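Local coordinates for protein glutathione transferase (Lolium rigidum, PDB 6ZB6) that probably conjugates glutathione to electrophilic xenobiotics, herbicides among them, as a phi-class glutathione transferase, and binds the conjugate S-(p-nitrobenzyl)glutathione, at residues F7-S12 and V31-F36; V18-E23 and K208-T213; K142-L147 and A185-S190; A168-F173 and E199-R204. One frame throughout, in Å; residues are numbered along the deposited sequence.

Contact 1 (F7-S12 and V31-F36); sequences FGPAMS and VVDMDF
F7 has CG anti to its carbonyl carbon (chi1 -65°), whereas V32 holds CG1 anti to the backbone N (chi1 -177°). With these torsions the two side chains, on one face of the sheet and pointing the same way, lie alongside each other: F7 CD2 is 3.7 Å from V32 CB, and both valine methyls touch the CD2-CE2 bond of the ring. Just past this parallel bridge pair, G8 N donates to V32 O at 2.8 Å. That bond is almost straight (172° at the hydrogen) and runs nearly along the C=O axis. G8 has a positive phi at which a CB would be jammed against F7 O, and V31 CG1 packs 3.4 Å from G8 O. M34 has CG anti to its carbonyl carbon and an extended chi2, which bring SD to 3.6 Å from G8 N and against F7 CB; the bend at chi3 then turns only CE. Further on, P9 meets the loop crosswise: its CB is 3.5 Å from D33 OD1, and its CD abuts the edge of the F36 ring, 3.9 Å from CE2. The anti lone pair of D33 OD1 accepts M34 N (2.8 Å), a bent bond that orients the carboxylate beside the proline. The type I turn P9-S12 then leads to S12, which touches the bound S-(p-nitrobenzyl)glutathione and occupies the N-cap position of helix 13-24. Strand 4-7, helix 13-24 and strand 29-32 form the beta-alpha-beta unit of the thioredoxin-like domain; L19 packs on A10 and V31, H46 of helix 44-47 on F7 and M34, and strand 57-60 borders strand 4-7.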
loop_
_atom_site.group_PDB
_atom_site.type_symbol
_atom_site.label_atom_id
_atom_site.label_comp_id
_atom_site.label_asym_id
_atom_site.label_seq_id
_atom_site.Cartn_x
_atom_site.Cartn_y
_atom_site.Cartn_z
ATOM N N PHE A 7 -12.898 -6.975 3.957
ATOM C CA PHE A 7 -13.865 -7.032 2.864
ATOM C C PHE A 7 -13.265 -6.382 1.625
ATOM O O PHE A 7 -12.894 -5.204 1.656
ATOM C CB PHE A 7 -15.167 -6.332 3.255
ATOM C CG PHE A 7 -15.892 -7.011 4.379
ATOM C CD1 PHE A 7 -15.611 -6.681 5.697
ATOM C CD2 PHE A 7 -16.825 -8.011 4.119
ATOM C CE1 PHE A 7 -16.258 -7.316 6.748
ATOM C CE2 PHE A 7 -17.489 -8.651 5.166
ATOM C CZ PHE A 7 -17.201 -8.305 6.478
ATOM N N GLY A 8 -13.168 -7.154 0.541
ATOM C CA GLY A 8 -12.590 -6.671 -0.686
ATOM C C GLY A 8 -11.578 -7.671 -1.227
ATOM O O GLY A 8 -10.976 -8.448 -0.476
ATOM N N PRO A 9 -11.373 -7.665 -2.539
ATOM C CA PRO A 9 -10.394 -8.584 -3.141
ATOM C C PRO A 9 -8.965 -8.223 -2.766
ATOM O O PRO A 9 -8.606 -7.047 -2.665
ATOM C CB PRO A 9 -10.632 -8.420 -4.646
ATOM C CG PRO A 9 -11.365 -7.116 -4.793
ATOM C CD PRO A 9 -12.168 -6.945 -3.551
ATOM N N ALA A 10 -8.131 -9.256 -2.591
ATOM C CA ALA A 10 -6.743 -9.020 -2.201
ATOM C C ALA A 10 -5.981 -8.203 -3.236
ATOM O O ALA A 10 -4.996 -7.547 -2.882
ATOM C CB ALA A 10 -6.016 -10.346 -1.952
ATOM N N MET A 11 -6.436 -8.188 -4.492
ATOM C CA MET A 11 -5.716 -7.457 -5.531
ATOM C C MET A 11 -5.879 -5.949 -5.419
ATOM O O MET A 11 -5.046 -5.214 -5.953
ATOM C CB MET A 11 -6.173 -7.913 -6.919
ATOM C CG MET A 11 -7.666 -7.805 -7.135
ATOM S SD MET A 11 -8.117 -7.246 -8.788
ATOM C CE MET A 11 -8.003 -5.469 -8.580
ATOM N N SER A 12 -6.928 -5.465 -4.756
ATOM C CA SER A 12 -7.113 -4.028 -4.602
ATOM C C SER A 12 -6.006 -3.459 -3.723
ATOM O O SER A 12 -5.705 -4.011 -2.655
ATOM C CB SER A 12 -8.489 -3.742 -3.992
ATOM O OG SER A 12 -8.559 -2.435 -3.465
ATOM N N VAL A 31 -10.287 -13.060 4.205
ATOM C CA VAL A 31 -10.485 -12.118 3.108
ATOM C C VAL A 31 -11.824 -12.442 2.472
ATOM O O VAL A 31 -12.012 -13.551 1.965
ATOM C CB VAL A 31 -9.358 -12.223 2.065
ATOM C CG1 VAL A 31 -9.609 -11.231 0.941
ATOM C CG2 VAL A 31 -8.015 -11.975 2.716
ATOM N N VAL A 32 -12.755 -11.491 2.499
ATOM C CA VAL A 32 -14.085 -11.682 1.930
ATOM C C VAL A 32 -14.085 -11.030 0.553
ATOM O O VAL A 32 -14.023 -9.802 0.435
ATOM C CB VAL A 32 -15.184 -11.099 2.830
ATOM C CG1 VAL A 32 -16.573 -11.376 2.236
ATOM C CG2 VAL A 32 -15.082 -11.660 4.263
ATOM N N ASP A 33 -14.128 -11.852 -0.491
ATOM C CA ASP A 33 -14.102 -11.340 -1.855
ATOM C C ASP A 33 -15.412 -10.638 -2.183
ATOM O O ASP A 33 -16.464 -10.927 -1.606
ATOM C CB ASP A 33 -13.856 -12.473 -2.856
ATOM C CG ASP A 33 -13.137 -12.005 -4.117
ATOM O OD1 ASP A 33 -13.151 -10.792 -4.424
ATOM O OD2 ASP A 33 -12.548 -12.865 -4.808
ATOM N N MET A 34 -15.337 -9.700 -3.120
ATOM C CA MET A 34 -16.480 -8.881 -3.489
ATOM C C MET A 34 -16.492 -8.676 -4.993
ATOM O O MET A 34 -15.443 -8.468 -5.608
ATOM C CB MET A 34 -16.439 -7.538 -2.776
ATOM C CG MET A 34 -16.548 -7.685 -1.278
ATOM S SD MET A 34 -16.425 -6.102 -0.474
ATOM C CE MET A 34 -17.915 -5.324 -1.087
ATOM N N ASP A 35 -17.686 -8.717 -5.567
ATOM C CA ASP A 35 -17.874 -8.733 -7.014
ATOM C C ASP A 35 -18.126 -7.313 -7.497
ATOM O O ASP A 35 -19.255 -6.822 -7.446
ATOM C CB ASP A 35 -19.029 -9.653 -7.384
ATOM C CG ASP A 35 -19.119 -9.903 -8.877
ATOM O OD1 ASP A 35 -18.415 -9.211 -9.645
ATOM O OD2 ASP A 35 -19.895 -10.792 -9.273
ATOM N N PHE A 36 -17.079 -6.667 -8.004
ATOM C CA PHE A 36 -17.235 -5.330 -8.558
ATOM C C PHE A 36 -18.108 -5.297 -9.807
ATOM O O PHE A 36 -18.643 -4.236 -10.135
ATOM C CB PHE A 36 -15.862 -4.726 -8.850
ATOM C CG PHE A 36 -15.245 -4.070 -7.653
ATOM C CD1 PHE A 36 -15.335 -2.699 -7.474
ATOM C CD2 PHE A 36 -14.616 -4.830 -6.680
ATOM C CE1 PHE A 36 -14.791 -2.090 -6.354
ATOM C CE2 PHE A 36 -14.069 -4.230 -5.567
ATOM C CZ PHE A 36 -14.162 -2.853 -5.401
#

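Contact 2 (V18-E23 and K208-T213); sequences VLVFLE and KKISAT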
loop_
_atom_site.group_PDB
_atom_site.type_symbol
_atom_site.label_atom_id
_atom_site.label_comp_id
_atom_site.label_asym_id
_atom_site.label_seq_id
_atom_site.Cartn_x
_atom_site.Cartn_y
_atom_site.Cartn_z
ATOM N N VAL A 18 -3.745 -3.536 4.064
ATOM C CA VAL A 18 -4.125 -4.155 5.332
ATOM C C VAL A 18 -3.553 -5.566 5.447
ATOM O O VAL A 18 -3.029 -5.961 6.498
ATOM C CB VAL A 18 -5.660 -4.163 5.459
ATOM C CG1 VAL A 18 -6.106 -4.872 6.765
ATOM C CG2 VAL A 18 -6.229 -2.735 5.347
ATOM N N LEU A 19 -3.650 -6.353 4.376
ATOM C CA LEU A 19 -3.159 -7.726 4.434
ATOM C C LEU A 19 -1.669 -7.765 4.754
ATOM O O LEU A 19 -1.213 -8.646 5.489
ATOM C CB LEU A 19 -3.458 -8.453 3.120
ATOM C CG LEU A 19 -4.915 -8.452 2.647
ATOM C CD1 LEU A 19 -5.116 -9.372 1.436
ATOM C CD2 LEU A 19 -5.881 -8.811 3.782
ATOM N N VAL A 20 -0.898 -6.813 4.220
ATOM C CA VAL A 20 0.522 -6.734 4.554
ATOM C C VAL A 20 0.709 -6.615 6.065
ATOM O O VAL A 20 1.488 -7.357 6.672
ATOM C CB VAL A 20 1.192 -5.568 3.805
ATOM C CG1 VAL A 20 2.560 -5.275 4.425
ATOM C CG2 VAL A 20 1.355 -5.914 2.294
ATOM N N PHE A 21 -0.004 -5.685 6.701
ATOM C CA PHE A 21 0.233 -5.506 8.129
ATOM C C PHE A 21 -0.306 -6.676 8.942
ATOM O O PHE A 21 0.310 -7.059 9.944
ATOM C CB PHE A 21 -0.326 -4.161 8.575
ATOM C CG PHE A 21 0.407 -3.011 7.953
ATOM C CD1 PHE A 21 1.745 -2.798 8.255
ATOM C CD2 PHE A 21 -0.208 -2.199 7.004
ATOM C CE1 PHE A 21 2.449 -1.759 7.666
ATOM C CE2 PHE A 21 0.498 -1.150 6.400
ATOM C CZ PHE A 21 1.821 -0.929 6.729
ATOM N N LEU A 22 -1.409 -7.295 8.504
ATOM C CA LEU A 22 -1.849 -8.528 9.144
ATOM C C LEU A 22 -0.765 -9.593 9.083
ATOM O O LEU A 22 -0.523 -10.304 10.062
ATOM C CB LEU A 22 -3.133 -9.037 8.491
ATOM C CG LEU A 22 -4.428 -8.322 8.909
ATOM C CD1 LEU A 22 -5.548 -8.603 7.909
ATOM C CD2 LEU A 22 -4.837 -8.714 10.345
ATOM N N GLU A 23 -0.093 -9.724 7.938
ATOM C CA GLU A 23 0.941 -10.740 7.830
ATOM C C GLU A 23 2.168 -10.366 8.644
ATOM O O GLU A 23 2.847 -11.249 9.171
ATOM C CB GLU A 23 1.316 -10.960 6.363
ATOM C CG GLU A 23 0.270 -11.731 5.592
ATOM C CD GLU A 23 0.208 -13.185 5.998
ATOM O OE1 GLU A 23 1.217 -13.707 6.523
ATOM O OE2 GLU A 23 -0.855 -13.812 5.789
ATOM N N LYS A 208 6.346 -10.591 0.255
ATOM C CA LYS A 208 6.369 -11.651 -0.751
ATOM C C LYS A 208 5.035 -12.370 -0.806
ATOM O O LYS A 208 4.529 -12.687 -1.893
ATOM C CB LYS A 208 7.486 -12.645 -0.452
ATOM C CG LYS A 208 8.818 -12.242 -1.025
ATOM C CD LYS A 208 9.954 -12.784 -0.188
ATOM C CE LYS A 208 10.879 -13.647 -1.017
ATOM N NZ LYS A 208 12.077 -14.038 -0.230
ATOM N N LYS A 209 4.443 -12.616 0.358
ATOM C CA LYS A 209 3.213 -13.389 0.411
ATOM C C LYS A 209 2.057 -12.629 -0.224
ATOM O O LYS A 209 1.316 -13.185 -1.040
ATOM C CB LYS A 209 2.900 -13.764 1.854
ATOM C CG LYS A 209 1.607 -14.546 2.028
ATOM C CD LYS A 209 1.627 -15.334 3.317
ATOM C CE LYS A 209 0.274 -15.947 3.614
ATOM N NZ LYS A 209 0.312 -16.683 4.909
ATOM N N ILE A 210 1.883 -11.352 0.134
ATOM C CA ILE A 210 0.723 -10.617 -0.362
ATOM C C ILE A 210 0.886 -10.295 -1.843
ATOM O O ILE A 210 -0.082 -10.348 -2.613
ATOM C CB ILE A 210 0.484 -9.352 0.486
ATOM C CG1 ILE A 210 0.142 -9.750 1.926
ATOM C CG2 ILE A 210 -0.630 -8.502 -0.111
ATOM C CD1 ILE A 210 -0.905 -10.863 2.028
ATOM N N SER A 211 2.105 -9.973 -2.282
ATOM C CA SER A 211 2.266 -9.646 -3.697
ATOM C C SER A 211 1.938 -10.851 -4.576
ATOM O O SER A 211 1.443 -10.687 -5.699
ATOM C CB SER A 211 3.680 -9.117 -3.970
ATOM O OG SER A 211 4.677 -10.060 -3.630
ATOM N N ALA A 212 2.145 -12.066 -4.059
ATOM C CA ALA A 212 1.777 -13.273 -4.794
ATOM C C ALA A 212 0.266 -13.454 -4.888
ATOM O O ALA A 212 -0.216 -14.142 -5.791
ATOM C CB ALA A 212 2.403 -14.503 -4.139
ATOM N N THR A 213 -0.500 -12.882 -3.966
ATOM C CA THR A 213 -1.950 -12.988 -4.060
ATOM C C THR A 213 -2.563 -11.865 -4.881
ATOM O O THR A 213 -3.729 -11.968 -5.270
ATOM C CB THR A 213 -2.597 -13.008 -2.670
ATOM O OG1 THR A 213 -2.594 -11.686 -2.123
ATOM C CG2 THR A 213 -1.846 -13.935 -1.740
#
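The interface between the thioredoxin-like domain and the helical part of a glutathione transferase includes this pairing, in which helix 13-24 packs against helix 205-214 near the C-terminal end of the chain. The short segments run roughly antiparallel, with 145° between their directions, and their axes approach to 9.4 Å. I210 is the central side chain. Its CG1 is anti to the carbonyl carbon (chi1 -64°) and a second bend follows at chi2 (-47°), which carries CD1 over the first helix to lie 3.7 Å from L19 CB and 3.9 Å from E23 CG. The nearer part of the same side chain rests on V20, whose CG2 approaches I210 CB at 4.0 Å, and I210 CG1 lies against the backbone between L19 and V20. Y29 of strand 29-32 packs on both I210 and L19.

At the outer margin, E23 bends at chi2 and crosses K209 at about a right angle. The lysine is extended throughout, with CG anti to its backbone N, so that K209 NZ forms a salt bridge to E23 OE2 at 3.2 Å, weak as a hydrogen bond; the same oxygen is also hydrogen-bonded to Y29 OH. One turn beyond I210, T213 OG1 donates to I210 O at 2.9 Å, in the carbonyl plane on a lone pair, and that oxygen accepts T213 N as well. The chemistry implies a buried aliphatic join bordered by a looser ionic pair, in which the tyrosine hydroxyl and the ammonium group would together be expected to stabilise the negative charge on the E23 carboxylate.

Contact 3 (K142-L147 and A185-S190); sequences KLKKVL and AALFGS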
loop_
_atom_site.group_PDB
_atom_site.type_symbol
_atom_site.label_atom_id
_atom_site.label_comp_id
_atom_site.label_asym_id
_atom_site.label_seq_id
_atom_site.Cartn_x
_atom_site.Cartn_y
_atom_site.Cartn_z
ATOM N N LYS A 142 6.513 14.893 -11.929
ATOM C CA LYS A 142 6.354 15.095 -10.495
ATOM C C LYS A 142 6.989 13.959 -9.706
ATOM O O LYS A 142 7.652 14.201 -8.691
ATOM C CB LYS A 142 4.868 15.226 -10.146
ATOM C CG LYS A 142 4.295 16.604 -10.472
ATOM C CD LYS A 142 2.855 16.512 -10.937
ATOM C CE LYS A 142 1.948 17.409 -10.115
ATOM N NZ LYS A 142 0.519 17.276 -10.528
ATOM N N LEU A 143 6.801 12.714 -10.154
ATOM C CA LEU A 143 7.362 11.577 -9.424
ATOM C C LEU A 143 8.884 11.637 -9.390
ATOM O O LEU A 143 9.505 11.360 -8.352
ATOM C CB LEU A 143 6.888 10.261 -10.048
ATOM C CG LEU A 143 7.336 8.976 -9.348
ATOM C CD1 LEU A 143 6.852 8.948 -7.884
ATOM C CD2 LEU A 143 6.799 7.772 -10.102
ATOM N N LYS A 144 9.509 11.977 -10.522
ATOM C CA LYS A 144 10.965 12.082 -10.557
ATOM C C LYS A 144 11.467 13.063 -9.505
ATOM O O LYS A 144 12.461 12.792 -8.817
ATOM C CB LYS A 144 11.439 12.506 -11.947
ATOM C CG LYS A 144 11.393 11.408 -13.010
ATOM C CD LYS A 144 11.625 12.003 -14.401
ATOM C CE LYS A 144 11.467 10.950 -15.491
ATOM N NZ LYS A 144 11.535 11.564 -16.855
ATOM N N LYS A 145 10.779 14.199 -9.345
ATOM C CA LYS A 145 11.195 15.163 -8.328
ATOM C C LYS A 145 11.053 14.575 -6.931
ATOM O O LYS A 145 11.938 14.743 -6.085
ATOM C CB LYS A 145 10.387 16.456 -8.451
ATOM C CG LYS A 145 10.676 17.269 -9.714
ATOM C CD LYS A 145 12.171 17.447 -9.952
ATOM C CE LYS A 145 12.454 18.046 -11.336
ATOM N NZ LYS A 145 13.736 17.548 -11.938
ATOM N N VAL A 146 9.948 13.878 -6.673
ATOM C CA VAL A 146 9.784 13.168 -5.404
ATOM C C VAL A 146 10.926 12.175 -5.205
ATOM O O VAL A 146 11.534 12.098 -4.128
ATOM C CB VAL A 146 8.415 12.461 -5.362
ATOM C CG1 VAL A 146 8.293 11.574 -4.110
ATOM C CG2 VAL A 146 7.292 13.472 -5.417
ATOM N N LEU A 147 11.239 11.400 -6.244
ATOM C CA LEU A 147 12.246 10.358 -6.083
ATOM C C LEU A 147 13.622 10.947 -5.801
ATOM O O LEU A 147 14.400 10.347 -5.054
ATOM C CB LEU A 147 12.276 9.455 -7.323
ATOM C CG LEU A 147 11.055 8.522 -7.451
ATOM C CD1 LEU A 147 11.185 7.661 -8.726
ATOM C CD2 LEU A 147 10.915 7.643 -6.226
ATOM N N ALA A 185 8.479 0.906 -15.127
ATOM C CA ALA A 185 9.067 0.178 -14.008
ATOM C C ALA A 185 10.574 0.347 -13.912
ATOM O O ALA A 185 11.135 0.144 -12.832
ATOM C CB ALA A 185 8.735 -1.306 -14.118
ATOM N N ALA A 186 11.250 0.697 -15.006
ATOM C CA ALA A 186 12.691 0.902 -14.899
ATOM C C ALA A 186 13.057 2.225 -14.226
ATOM O O ALA A 186 14.240 2.433 -13.936
ATOM C CB ALA A 186 13.346 0.797 -16.292
ATOM N N LEU A 187 12.080 3.085 -13.899
ATOM C CA LEU A 187 12.387 4.392 -13.320
ATOM C C LEU A 187 13.274 4.273 -12.087
ATOM O O LEU A 187 14.246 5.024 -11.931
ATOM C CB LEU A 187 11.090 5.125 -12.948
ATOM C CG LEU A 187 11.232 6.570 -12.452
ATOM C CD1 LEU A 187 11.972 7.414 -13.479
ATOM C CD2 LEU A 187 9.856 7.177 -12.131
ATOM N N PHE A 188 12.954 3.332 -11.192
ATOM C CA PHE A 188 13.662 3.281 -9.915
ATOM C C PHE A 188 15.148 3.011 -10.088
ATOM O O PHE A 188 15.955 3.440 -9.253
ATOM C CB PHE A 188 13.047 2.228 -9.000
ATOM C CG PHE A 188 11.859 2.733 -8.223
ATOM C CD1 PHE A 188 11.019 3.688 -8.767
ATOM C CD2 PHE A 188 11.596 2.257 -6.958
ATOM C CE1 PHE A 188 9.905 4.157 -8.055
ATOM C CE2 PHE A 188 10.482 2.714 -6.250
ATOM C CZ PHE A 188 9.651 3.669 -6.809
ATOM N N GLY A 189 15.536 2.310 -11.157
ATOM C CA GLY A 189 16.945 2.018 -11.338
ATOM C C GLY A 189 17.825 3.240 -11.482
ATOM O O GLY A 189 19.048 3.133 -11.333
ATOM N N SER A 190 17.244 4.397 -11.791
ATOM C CA SER A 190 18.019 5.631 -11.859
ATOM C C SER A 190 18.277 6.244 -10.490
ATOM O O SER A 190 19.032 7.224 -10.392
ATOM C CB SER A 190 17.305 6.633 -12.773
ATOM O OG SER A 190 17.437 6.215 -14.128
#
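Within the all-helical C-terminal domain of the glutathione transferase fold, the long helix 133-156 receives a short 3-10 segment, 187-190, that lies between helix 173-179 and helix 192-202. The meeting is entirely apolar and is carried by one side of the long helix. L143 comes first: with CG anti to the backbone N (chi1 -177°) it directs CD2 to the tip of L187, methyl to methyl, 3.7 Å from L187 CD2. L113 and I116 of helix 92-127 also pack on L143, and F179 touches both leucines.

K144, next in sequence, contributes only its aliphatic chain. It stretches out beyond CG and passes obliquely by L187, so that K144 CG and CE both lie 4.1 Å from L187 CD1, while its NZ forms a salt bridge with E141 one turn earlier on the same helix. The branch of L187 is thus divided, one methyl against the lysine stem and the other among the leucines. L187 itself has CG anti to its backbone N (chi1 -174°), which extends the residue straight out at the helix.

L147, one turn after L143, completes the set. It crosses F188 at about a right angle, and its two methyls both approach the same ring atom, CE1. The F188 side chain also touches Y109 of helix 92-127 and V194 and K195 of helix 192-202. L147 CD1 is the shared point of the junction, 3.7 Å from L187 CD2 and 3.8 Å from F188 CE1.

Contact 4 (A168-F173 and E199-R204); sequences ADLNHF and ERIMAR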
loop_
_atom_site.group_PDB
_atom_site.type_symbol
_atom_site.label_atom_id
_atom_site.label_comp_id
_atom_site.label_asym_id
_atom_site.label_seq_id
_atom_site.Cartn_x
_atom_site.Cartn_y
_atom_site.Cartn_z
ATOM N N ALA A 168 5.787 3.680 7.740
ATOM C CA ALA A 168 6.000 4.585 6.611
ATOM C C ALA A 168 6.459 3.824 5.373
ATOM O O ALA A 168 5.897 4.000 4.286
ATOM C CB ALA A 168 7.021 5.661 6.984
ATOM N N ASP A 169 7.466 2.956 5.524
ATOM C CA ASP A 169 8.011 2.240 4.363
ATOM C C ASP A 169 6.972 1.310 3.753
ATOM O O ASP A 169 6.726 1.346 2.541
ATOM C CB ASP A 169 9.252 1.432 4.743
ATOM C CG ASP A 169 10.281 2.259 5.468
ATOM O OD1 ASP A 169 11.003 3.027 4.794
ATOM O OD2 ASP A 169 10.354 2.141 6.707
ATOM N N LEU A 170 6.317 0.495 4.587
ATOM C CA LEU A 170 5.438 -0.542 4.061
ATOM C C LEU A 170 4.174 0.020 3.431
ATOM O O LEU A 170 3.580 -0.650 2.579
ATOM C CB LEU A 170 5.115 -1.559 5.154
ATOM C CG LEU A 170 6.371 -2.195 5.768
ATOM C CD1 LEU A 170 6.005 -3.330 6.724
ATOM C CD2 LEU A 170 7.339 -2.703 4.681
ATOM N N ASN A 171 3.743 1.232 3.817
ATOM C CA ASN A 171 2.608 1.854 3.143
ATOM C C ASN A 171 2.889 2.169 1.682
ATOM O O ASN A 171 1.945 2.370 0.908
ATOM C CB ASN A 171 2.203 3.134 3.868
ATOM C CG ASN A 171 1.174 2.873 4.959
ATOM O OD1 ASN A 171 0.127 2.289 4.694
ATOM N ND2 ASN A 171 1.478 3.284 6.191
ATOM N N HIS A 172 4.164 2.215 1.287
ATOM C CA HIS A 172 4.564 2.431 -0.094
ATOM C C HIS A 172 4.392 1.197 -0.968
ATOM O O HIS A 172 4.447 1.325 -2.193
ATOM C CB HIS A 172 6.030 2.892 -0.147
ATOM C CG HIS A 172 6.237 4.307 0.306
ATOM N ND1 HIS A 172 6.252 4.674 1.637
ATOM C CD2 HIS A 172 6.413 5.449 -0.398
ATOM C CE1 HIS A 172 6.448 5.976 1.731
ATOM N NE2 HIS A 172 6.552 6.472 0.510
ATOM N N PHE A 173 4.155 0.014 -0.382
ATOM C CA PHE A 173 4.186 -1.210 -1.186
ATOM C C PHE A 173 3.056 -1.324 -2.209
ATOM O O PHE A 173 3.342 -1.561 -3.395
ATOM C CB PHE A 173 4.217 -2.438 -0.280
ATOM C CG PHE A 173 3.782 -3.680 -0.983
ATOM C CD1 PHE A 173 4.631 -4.300 -1.898
ATOM C CD2 PHE A 173 2.515 -4.195 -0.781
ATOM C CE1 PHE A 173 4.228 -5.426 -2.573
ATOM C CE2 PHE A 173 2.099 -5.316 -1.446
ATOM C CZ PHE A 173 2.962 -5.945 -2.356
ATOM N N GLU A 199 13.918 -2.981 -2.929
ATOM C CA GLU A 199 14.231 -4.403 -2.895
ATOM C C GLU A 199 14.224 -4.952 -1.480
ATOM O O GLU A 199 13.842 -6.108 -1.272
ATOM C CB GLU A 199 15.586 -4.662 -3.557
ATOM C CG GLU A 199 15.588 -4.271 -5.007
ATOM C CD GLU A 199 14.935 -5.291 -5.920
ATOM O OE1 GLU A 199 14.151 -6.141 -5.441
ATOM O OE2 GLU A 199 15.234 -5.256 -7.136
ATOM N N ARG A 200 14.632 -4.149 -0.499
ATOM C CA ARG A 200 14.511 -4.586 0.885
ATOM C C ARG A 200 13.048 -4.812 1.249
ATOM O O ARG A 200 12.712 -5.817 1.880
ATOM C CB ARG A 200 15.155 -3.567 1.826
ATOM C CG ARG A 200 16.680 -3.618 1.857
ATOM C CD ARG A 200 17.236 -2.833 3.041
ATOM N NE ARG A 200 17.113 -1.392 2.844
ATOM C CZ ARG A 200 17.944 -0.661 2.103
ATOM N NH1 ARG A 200 18.978 -1.227 1.492
ATOM N NH2 ARG A 200 17.743 0.643 1.976
ATOM N N ILE A 201 12.162 -3.910 0.819
ATOM C CA ILE A 201 10.729 -4.089 1.066
ATOM C C ILE A 201 10.230 -5.371 0.407
ATOM O O ILE A 201 9.514 -6.174 1.025
ATOM C CB ILE A 201 9.942 -2.860 0.572
ATOM C CG1 ILE A 201 10.225 -1.650 1.464
ATOM C CG2 ILE A 201 8.433 -3.160 0.498
ATOM C CD1 ILE A 201 9.646 -0.357 0.919
ATOM N N MET A 202 10.606 -5.587 -0.855
ATOM C CA MET A 202 10.141 -6.757 -1.597
ATOM C C MET A 202 10.723 -8.055 -1.060
ATOM O O MET A 202 10.190 -9.132 -1.351
ATOM C CB MET A 202 10.489 -6.615 -3.085
ATOM C CG MET A 202 9.616 -5.602 -3.847
ATOM S SD MET A 202 7.814 -5.861 -3.691
ATOM C CE MET A 202 7.649 -7.477 -4.439
ATOM N N ALA A 203 11.804 -7.983 -0.300
ATOM C CA ALA A 203 12.389 -9.173 0.297
ATOM C C ALA A 203 11.640 -9.650 1.534
ATOM O O ALA A 203 11.873 -10.780 1.975
ATOM C CB ALA A 203 13.853 -8.905 0.655
ATOM N N ARG A 204 10.745 -8.833 2.097
ATOM C CA ARG A 204 10.097 -9.198 3.346
ATOM C C ARG A 204 9.133 -10.356 3.121
ATOM O O ARG A 204 8.374 -10.351 2.144
ATOM C CB ARG A 204 9.344 -8.002 3.930
ATOM C CG ARG A 204 10.266 -6.896 4.414
ATOM C CD ARG A 204 9.487 -5.775 5.099
ATOM N NE ARG A 204 9.071 -6.148 6.444
ATOM C CZ ARG A 204 9.874 -6.145 7.503
ATOM N NH1 ARG A 204 11.142 -5.777 7.378
ATOM N NH2 ARG A 204 9.405 -6.503 8.694
#
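I201, buried between the segments, fits against the turn L170-F173: its CD1 lies 3.7 Å from D169 O, while its CG2 faces two side chains, L170 CD2 and F173 CB, each at 4.3 Å. Beside it, L170 crosses R204 at about a right angle, with CD2 packed 3.8 Å from R204 CD. The chi2 bend of M202 brings its sulfur to the F173 ring, and a further bend at chi3 turns the terminal methyl; this Met-aromatic contact is made at the edge, M202 SD being 3.8 Å from F173 CE1 and 82° off the ring normal. F173 reaches this position with CG anti to its backbone N (chi1 160°).

Around these groups lies a polar second shell. R204 NE forms a salt bridge with E24 of helix 13-24, which anchors the arginine whose stem packs on L170. H172 ND1 donates to A168 O at 2.8 Å, from above the carbonyl plane. The D169 carboxylate is gripped by S166 N, L160 N and W197 NE1, three N-H donors that would be expected to compensate its buried charge. The D169-S166 bond, together with V165 packing on L170, is consistent with the N-capping box and hydrophobic staple known at this helix start in glutathione transferases.

How the contacts relate
The centre of contact 4 lies about 9 Å from that of the chain and the centre of contact 2 about 10 Å, both buried; contact 3 is buried too, although its centre is about 18 Å out, whereas contact 1 is only partly buried. Contacts 1 and 2 meet where A10 CB approaches T213 OG1 at 3.7 Å, tying helix 205-214 to the loop before helix 13-24. Contacts 2 and 4 touch through S211 CB and F173 CZ, 3.6 Å apart, and their helices 192-202 and 205-214 are consecutive. Contact 3 touches none of the others. Backbone hydrogen bonding across segments belongs to contact 1 alone, an ion pair to contact 2, aliphatic packing with one aromatic ring to contact 3, and apolar packing with a Met-aromatic contact to contact 4.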